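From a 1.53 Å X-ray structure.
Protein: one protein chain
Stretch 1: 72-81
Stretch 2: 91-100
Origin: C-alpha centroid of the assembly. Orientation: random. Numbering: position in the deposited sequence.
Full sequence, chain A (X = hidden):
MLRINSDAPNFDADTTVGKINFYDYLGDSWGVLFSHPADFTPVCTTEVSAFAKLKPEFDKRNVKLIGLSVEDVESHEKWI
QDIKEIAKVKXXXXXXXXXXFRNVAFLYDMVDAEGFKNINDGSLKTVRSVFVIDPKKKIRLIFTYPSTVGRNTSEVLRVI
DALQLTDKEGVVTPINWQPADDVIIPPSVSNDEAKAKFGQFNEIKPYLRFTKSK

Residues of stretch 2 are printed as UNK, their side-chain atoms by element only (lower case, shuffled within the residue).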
# COMPACT_ATOMS: atom_id res chain seq x y z
N ASP A 72 -10.36 18.08 -5.11
CA ASP A 72 -10.74 17.81 -6.48
C ASP A 72 -9.55 17.52 -7.40
O ASP A 72 -8.47 17.75 -7.05
CB ASP A 72 -11.70 18.88 -7.04
CG ASP A 72 -11.08 20.25 -7.15
OD1 ASP A 72 -9.92 20.42 -7.34
OD2 ASP A 72 -11.85 21.18 -7.03
N VAL A 73 -9.81 16.96 -8.56
CA VAL A 73 -8.79 16.61 -9.50
C VAL A 73 -8.01 17.84 -9.96
O VAL A 73 -6.86 17.78 -10.13
CB VAL A 73 -9.38 15.85 -10.68
CG1 VAL A 73 -8.34 15.63 -11.74
CG2 VAL A 73 -9.86 14.49 -10.22
N GLU A 74 -8.71 18.93 -10.14
CA GLU A 74 -8.03 20.12 -10.56
C GLU A 74 -6.96 20.51 -9.56
O GLU A 74 -5.88 20.86 -9.92
CB GLU A 74 -9.01 21.26 -10.76
CG GLU A 74 -8.39 22.62 -10.83
CD GLU A 74 -9.28 23.68 -11.42
OE1 GLU A 74 -10.50 23.46 -11.56
OE2 GLU A 74 -8.73 24.74 -11.76
N SER A 75 -7.28 20.41 -8.30
CA SER A 75 -6.31 20.71 -7.28
C SER A 75 -5.15 19.71 -7.34
O SER A 75 -4.03 20.07 -7.31
CB SER A 75 -6.97 20.77 -5.92
OG SER A 75 -6.00 20.80 -4.92
N HIS A 76 -5.48 18.44 -7.51
CA HIS A 76 -4.45 17.42 -7.59
C HIS A 76 -3.51 17.64 -8.76
O HIS A 76 -2.38 17.36 -8.65
CB HIS A 76 -5.05 16.02 -7.71
CG HIS A 76 -5.81 15.57 -6.52
ND1 HIS A 76 -5.86 16.27 -5.36
CD2 HIS A 76 -6.55 14.46 -6.33
CE1 HIS A 76 -6.63 15.62 -4.51
NE2 HIS A 76 -7.05 14.52 -5.07
N GLU A 77 -4.04 18.10 -9.88
CA GLU A 77 -3.20 18.36 -11.02
C GLU A 77 -2.13 19.42 -10.73
O GLU A 77 -1.00 19.22 -11.08
CB GLU A 77 -4.05 18.74 -12.22
CG GLU A 77 -4.64 17.52 -12.92
CD GLU A 77 -5.76 17.81 -13.89
OE1 GLU A 77 -6.27 18.89 -13.92
OE2 GLU A 77 -6.18 16.89 -14.57
N LYS A 78 -2.52 20.50 -10.07
CA LYS A 78 -1.59 21.53 -9.69
C LYS A 78 -0.56 21.00 -8.68
O LYS A 78 0.57 21.30 -8.75
CB LYS A 78 -2.29 22.72 -9.04
CG LYS A 78 -3.29 23.44 -9.91
CD LYS A 78 -4.11 24.50 -9.13
CE LYS A 78 -4.83 24.00 -7.85
NZ LYS A 78 -6.24 24.47 -7.56
N TRP A 79 -1.04 20.17 -7.75
CA TRP A 79 -0.17 19.57 -6.75
C TRP A 79 0.87 18.69 -7.44
O TRP A 79 1.99 18.73 -7.11
CB TRP A 79 -1.02 18.77 -5.76
CG TRP A 79 -0.32 18.27 -4.53
CD1 TRP A 79 0.72 18.84 -3.92
CD2 TRP A 79 -0.63 17.11 -3.77
NE1 TRP A 79 1.11 18.12 -2.85
CE2 TRP A 79 0.30 17.03 -2.76
CE3 TRP A 79 -1.55 16.11 -3.90
CZ2 TRP A 79 0.30 16.02 -1.83
CZ3 TRP A 79 -1.56 15.10 -2.98
CH2 TRP A 79 -0.63 15.06 -1.96
N ILE A 80 0.44 17.92 -8.42
CA ILE A 80 1.39 17.07 -9.14
C ILE A 80 2.49 17.88 -9.83
O ILE A 80 3.53 17.42 -9.95
CB ILE A 80 0.68 16.10 -10.10
CG1 ILE A 80 0.16 14.90 -9.31
CG2 ILE A 80 1.56 15.59 -11.23
CD1 ILE A 80 -0.64 14.03 -10.22
N GLN A 81 2.15 19.07 -10.30
CA GLN A 81 3.15 19.91 -10.92
C GLN A 81 4.21 20.29 -9.89
O GLN A 81 5.36 20.28 -10.19
CB GLN A 81 2.53 21.13 -11.62
CG GLN A 81 1.59 20.79 -12.74
CD GLN A 81 0.88 21.96 -13.37
OE1 GLN A 81 1.39 23.01 -13.43
NE2 GLN A 81 -0.31 21.75 -13.80
N UNK A 91 7.42 12.74 -14.67
CA UNK A 91 6.01 12.55 -14.52
C UNK A 91 5.71 11.73 -13.27
O UNK A 91 6.55 11.08 -12.77
n UNK A 91 4.47 9.87 -16.32
c UNK A 91 5.48 10.51 -15.87
o UNK A 91 6.46 9.99 -15.49
c UNK A 91 5.36 11.98 -15.78
N UNK A 92 4.48 11.84 -12.83
CA UNK A 92 3.98 11.04 -11.72
C UNK A 92 3.12 10.02 -12.45
O UNK A 92 2.09 10.32 -12.91
c UNK A 92 3.98 12.91 -10.17
c UNK A 92 3.11 11.85 -10.81
c UNK A 92 2.51 10.97 -9.71
N UNK A 93 3.59 8.81 -12.47
CA UNK A 93 2.97 7.73 -13.20
C UNK A 93 1.79 6.98 -12.64
O UNK A 93 1.45 5.95 -13.14
N UNK A 94 1.21 7.49 -11.60
CA UNK A 94 0.07 6.89 -10.99
C UNK A 94 -0.94 7.98 -10.72
O UNK A 94 -0.67 9.09 -10.69
c UNK A 94 2.66 6.80 -8.64
c UNK A 94 0.47 6.16 -9.69
c UNK A 94 0.72 7.93 -7.97
c UNK A 94 3.40 7.53 -7.76
c UNK A 94 2.82 8.50 -7.02
c UNK A 94 1.48 8.70 -7.13
c UNK A 94 1.31 6.99 -8.76
N UNK A 95 -2.17 7.51 -10.56
CA UNK A 95 -3.25 8.43 -10.29
C UNK A 95 -3.34 8.90 -8.85
O UNK A 95 -2.90 8.24 -7.99
c UNK A 95 -4.10 6.26 -10.94
c UNK A 95 -4.51 7.61 -10.54
c UNK A 95 -2.67 6.13 -10.61
N UNK A 96 -3.96 10.05 -8.70
CA UNK A 96 -4.33 10.56 -7.42
C UNK A 96 -5.85 10.76 -7.54
O UNK A 96 -6.29 11.41 -8.40
c UNK A 96 -1.37 12.90 -6.63
c UNK A 96 -4.00 12.19 -5.57
c UNK A 96 -3.65 11.87 -7.01
c UNK A 96 -2.14 11.74 -7.15
N UNK A 97 -6.60 10.13 -6.63
CA UNK A 97 -8.03 10.20 -6.63
C UNK A 97 -8.56 11.53 -6.06
O UNK A 97 -8.18 11.93 -5.04
c UNK A 97 -8.60 9.04 -5.76
c UNK A 97 -8.21 6.56 -5.29
c UNK A 97 -10.10 9.21 -5.54
c UNK A 97 -8.23 7.67 -6.33
N UNK A 98 -9.46 12.15 -6.80
CA UNK A 98 -10.06 13.37 -6.33
C UNK A 98 -11.29 13.06 -5.50
O UNK A 98 -12.35 12.92 -5.97
N UNK A 99 -11.09 12.92 -4.22
CA UNK A 99 -12.14 12.58 -3.29
C UNK A 99 -12.66 13.82 -2.58
O UNK A 99 -12.61 13.96 -1.42
o UNK A 99 -13.65 10.61 -2.11
o UNK A 99 -12.36 10.38 -0.46
c UNK A 99 -11.56 11.58 -2.29
c UNK A 99 -12.63 10.79 -1.56
N UNK A 100 -13.23 14.69 -3.38
CA UNK A 100 -13.63 15.98 -2.98
C UNK A 100 -14.57 15.99 -1.77
O UNK A 100 -14.47 16.83 -0.96
c UNK A 100 -14.75 18.00 -3.87
o UNK A 100 -13.68 16.47 -5.37
c UNK A 100 -14.41 16.61 -4.15

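Position 91 has four side-chain atoms: two carbons, the second bearing one oxygen and one nitrogen. This is an amide. It points away from stretch 1 and touches nothing there. It is Asn91.

Position 92 has three carbons, one carrying the other two. The group points toward the helix, and one methyl packs against Ile80. A fork at CB with three carbons in all, neither arm longer than one, is valine. Val92 CG2 lies 3.8 Å from Ile80 CG2.

Position 93 has no side-chain atoms. It is out of reach of the helix. It is Gly93.

Position 94 has one carbon followed by a ring of six carbons, with no oxygen on the ring. CA-to-CB points sideways, and although the ring end comes nearer, it makes no contact with stretch 1. It is Phe94.

Position 95 has three carbons that close a ring onto the backbone N. It points away from the helix. It is Pro95.

Position 96 has four carbons, forked at the first, with one arm two carbons long. The side chain points toward the helix and meets His76, Trp79 and Ile80. It is Ile96. Its CG2 sits over one face of the His76 ring, 3.9 Å from the ring centroid, a CH-pi contact. Its CD1 is 3.7 Å from Ile80 CG1 and 4.2 Å from Trp79 CE3.

Position 97 has the same four-carbon fork, but points away. It is Ile97. Its backbone makes the polar link: His76 NE2 donates to Ile97 O at 2.8 Å, near the plane of the ring.

Position 98 has no side-chain atoms. Its CA is 4.1 Å from Val73 CG2 and 3.5 Å from His76 NE2. It is Gly98. An ideal CB would lie 2.8 Å from Val73 CG2, a clash.

Position 99 has two carbons, the second carrying two oxygens. This carboxylate points away, and both oxygens are hydrogen-bonded elsewhere in the structure. It is Asp99.

Position 100 has one carbon carrying an oxygen and a methyl. The oxygen lies 3.4 Å from Asp72 CA, a plain contact. It is Thr100.

The helix and the strand run roughly antiparallel, at 150°. Near the helix start, Asp72 OD1 accepts from Ser75 N at 2.8 Å and caps the helix. There the bare Gly98 lets the chains come close, with Asp72 CA 4.5 Å from Gly98 CA. Farther along, Ile96 and Val92 pack against the helix through carbon. His76 joins both modes: its ring face meets Ile96, and its NE2 binds the strand backbone.

Stretch 2, residues 91-100: NVGFPIIGDT
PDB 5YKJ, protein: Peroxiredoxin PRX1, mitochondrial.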